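3-oxoacyl-(Acyl-carrier protein) synthase (Burkholderia xenovorans, PDB 4EFI) probably acts as a 3-oxoacyl-[acyl-carrier-protein] synthase of the thiolase superfamily, condensing acyl groups in fatty acid or related synthesis. Local coordinates at residues 237-242 with 330-336. Residues are numbered along the deposited sequence; the frame is centred on the assembly and turned at random.
Sequences EIFNFT and FGVGYSW
An aromatic stack of F241 on Y334 joins the N-terminal part of helix 235-257 to the turn of the hairpin formed by strands 323-331 and 335-343, antiparallel neighbours in a mixed sheet of this thiolase-like fold. The two rings form an offset face-to-face stack, centroids 3.9 Å apart and planes only 12° from parallel, with Y334 CG over the centre of the F241 ring, and their side chains run in opposite directions. Each therefore covers the root of the other: F241 CB lies 3.6 Å from Y334 CE2, while Y334 CB makes a CH-pi contact over the F241 face. With its CG anti to the backbone N (chi1 150°), F241 reaches from the helix to the hairpin, where its edge meets G331 N and W336 CE3, the latter 3.6 Å from F241 CE1. The indole is tilted 56° to the phenylalanine ring and completes an aromatic cluster; its NE1 bonds to A8 O. Next to F241 in the helix, T242 sets CG2 obliquely against the F330 ring, 3.6 Å from F330 CD2, while its OG1 bonds I238 O one turn back.

The hairpin turn includes a cis peptide bond before Y334, and the tyrosine extends its hydroxyl toward the first residues of the segment 237-242. No direct hydrogen bond crosses the contact; a water in the plane of the Y334 ring links Y334 OH, at 2.8 Å, to E237 OE1, at 2.7 Å. The chemistry thus divides by position: stacked carbon surfaces join helix to hairpin, whereas the Y334 hydroxyl is held by N204 ND2 and the water shared with the E237 carboxylate, an indirect polar link.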
loop_
_atom_site.group_PDB
_atom_site.type_symbol
_atom_site.label_atom_id
_atom_site.label_comp_id
_atom_site.label_asym_id
_atom_site.label_seq_id
_atom_site.Cartn_x
_atom_site.Cartn_y
_atom_site.Cartn_z
ATOM N N GLU A 237 6.054 -9.832 -17.418
ATOM C CA GLU A 237 7.177 -8.968 -17.073
ATOM C C GLU A 237 7.148 -8.639 -15.583
ATOM O O GLU A 237 8.181 -8.697 -14.932
ATOM C CB GLU A 237 7.152 -7.679 -17.901
ATOM C CG GLU A 237 7.451 -7.862 -19.379
ATOM C CD GLU A 237 8.903 -8.195 -19.671
ATOM O OE1 GLU A 237 9.785 -7.811 -18.879
ATOM O OE2 GLU A 237 9.163 -8.842 -20.710
ATOM N N ILE A 238 5.977 -8.326 -15.039
ATOM C CA ILE A 238 5.891 -8.002 -13.620
ATOM C C ILE A 238 6.279 -9.216 -12.763
ATOM O O ILE A 238 6.995 -9.066 -11.768
ATOM C CB ILE A 238 4.490 -7.503 -13.263
ATOM C CG1 ILE A 238 4.217 -6.173 -13.965
ATOM C CG2 ILE A 238 4.350 -7.335 -11.756
ATOM C CD1 ILE A 238 2.759 -5.844 -14.098
ATOM N N PHE A 239 5.809 -10.406 -13.133
ATOM C CA PHE A 239 6.146 -11.609 -12.374
ATOM C C PHE A 239 7.657 -11.832 -12.335
ATOM O O PHE A 239 8.227 -12.096 -11.283
ATOM C CB PHE A 239 5.434 -12.837 -12.951
ATOM C CG PHE A 239 5.723 -14.117 -12.194
ATOM C CD1 PHE A 239 4.953 -14.484 -11.096
ATOM C CD2 PHE A 239 6.764 -14.939 -12.578
ATOM C CE1 PHE A 239 5.221 -15.655 -10.397
ATOM C CE2 PHE A 239 7.038 -16.103 -11.886
ATOM C CZ PHE A 239 6.269 -16.460 -10.795
ATOM N N ASN A 240 8.304 -11.735 -13.489
ATOM C CA ASN A 240 9.751 -11.912 -13.541
ATOM C C ASN A 240 10.521 -10.831 -12.783
ATOM O O ASN A 240 11.478 -11.156 -12.082
ATOM C CB ASN A 240 10.205 -12.001 -14.997
ATOM C CG ASN A 240 9.707 -13.268 -15.676
ATOM O OD1 ASN A 240 9.572 -14.313 -15.039
ATOM N ND2 ASN A 240 9.414 -13.177 -16.966
ATOM N N PHE A 241 10.119 -9.571 -12.928
ATOM C CA PHE A 241 10.686 -8.463 -12.137
ATOM C C PHE A 241 10.599 -8.781 -10.652
ATOM O O PHE A 241 11.594 -8.689 -9.917
ATOM C CB PHE A 241 9.944 -7.136 -12.434
ATOM C CG PHE A 241 9.911 -6.147 -11.262
ATOM C CD1 PHE A 241 11.073 -5.519 -10.824
ATOM C CD2 PHE A 241 8.705 -5.837 -10.614
ATOM C CE1 PHE A 241 11.029 -4.612 -9.751
ATOM C CE2 PHE A 241 8.663 -4.929 -9.541
ATOM C CZ PHE A 241 9.823 -4.324 -9.119
ATOM N N THR A 242 9.407 -9.159 -10.217
ATOM C CA THR A 242 9.131 -9.355 -8.810
ATOM C C THR A 242 9.936 -10.532 -8.243
ATOM O O THR A 242 10.543 -10.418 -7.167
ATOM C CB THR A 242 7.643 -9.606 -8.566
ATOM O OG1 THR A 242 6.870 -8.500 -9.041
ATOM C CG2 THR A 242 7.377 -9.756 -7.084
ATOM N N PHE A 330 6.244 -3.654 -3.667
ATOM C CA PHE A 330 6.845 -3.701 -4.989
ATOM C C PHE A 330 5.775 -3.433 -6.035
ATOM O O PHE A 330 4.601 -3.706 -5.807
ATOM C CB PHE A 330 7.448 -5.087 -5.210
ATOM C CG PHE A 330 6.579 -6.195 -4.697
ATOM C CD1 PHE A 330 6.579 -6.524 -3.354
ATOM C CD2 PHE A 330 5.740 -6.885 -5.552
ATOM C CE1 PHE A 330 5.769 -7.533 -2.875
ATOM C CE2 PHE A 330 4.928 -7.895 -5.078
ATOM C CZ PHE A 330 4.943 -8.219 -3.737
ATOM N N GLY A 331 6.180 -2.930 -7.194
ATOM C CA GLY A 331 5.242 -2.676 -8.270
ATOM C C GLY A 331 5.639 -1.493 -9.129
ATOM O O GLY A 331 6.750 -1.443 -9.643
ATOM N N VAL A 332 4.577 -0.755 -9.404
ATOM C CA VAL A 332 4.608 0.361 -10.346
ATOM C C VAL A 332 5.907 1.161 -10.246
ATOM O O VAL A 332 6.304 1.556 -9.160
ATOM C CB VAL A 332 3.414 1.327 -10.106
ATOM C CG1 VAL A 332 3.477 2.505 -11.045
ATOM C CG2 VAL A 332 2.099 0.644 -10.311
ATOM N N GLY A 333 6.545 1.421 -11.381
ATOM C CA GLY A 333 7.697 2.303 -11.421
ATOM C C GLY A 333 8.699 1.923 -12.498
ATOM O O GLY A 333 8.914 2.684 -13.431
ATOM N N TYR A 334 9.323 0.747 -12.396
ATOM C CA TYR A 334 9.262 -0.139 -11.234
ATOM C C TYR A 334 9.825 0.489 -9.975
ATOM O O TYR A 334 10.773 1.279 -10.017
ATOM C CB TYR A 334 10.095 -1.390 -11.491
ATOM C CG TYR A 334 9.609 -2.348 -12.540
ATOM C CD1 TYR A 334 8.250 -2.544 -12.785
ATOM C CD2 TYR A 334 10.519 -3.114 -13.238
ATOM C CE1 TYR A 334 7.827 -3.471 -13.736
ATOM C CE2 TYR A 334 10.096 -4.049 -14.182
ATOM C CZ TYR A 334 8.760 -4.216 -14.411
ATOM O OH TYR A 334 8.334 -5.142 -15.351
ATOM N N SER A 335 9.299 0.057 -8.839
ATOM C CA SER A 335 9.736 0.527 -7.550
ATOM C C SER A 335 9.603 -0.626 -6.559
ATOM O O SER A 335 8.681 -1.443 -6.668
ATOM C CB SER A 335 8.880 1.738 -7.159
ATOM O OG SER A 335 9.270 2.254 -5.903
ATOM N N TRP A 336 10.497 -0.688 -5.588
ATOM C CA TRP A 336 10.385 -1.667 -4.510
ATOM C C TRP A 336 10.934 -1.062 -3.231
ATOM O O TRP A 336 11.808 -0.192 -3.267
ATOM C CB TRP A 336 11.115 -2.969 -4.860
ATOM C CG TRP A 336 12.562 -2.825 -5.155
ATOM C CD1 TRP A 336 13.584 -3.046 -4.291
ATOM C CD2 TRP A 336 13.170 -2.466 -6.404
ATOM N NE1 TRP A 336 14.791 -2.822 -4.904
ATOM C CE2 TRP A 336 14.565 -2.499 -6.216
ATOM C CE3 TRP A 336 12.664 -2.136 -7.672
ATOM C CZ2 TRP A 336 15.470 -2.158 -7.230
ATOM C CZ3 TRP A 336 13.557 -1.828 -8.682
ATOM C CH2 TRP A 336 14.946 -1.842 -8.459
HETATM O O HOH W 1 10.374 -6.596 -16.492
#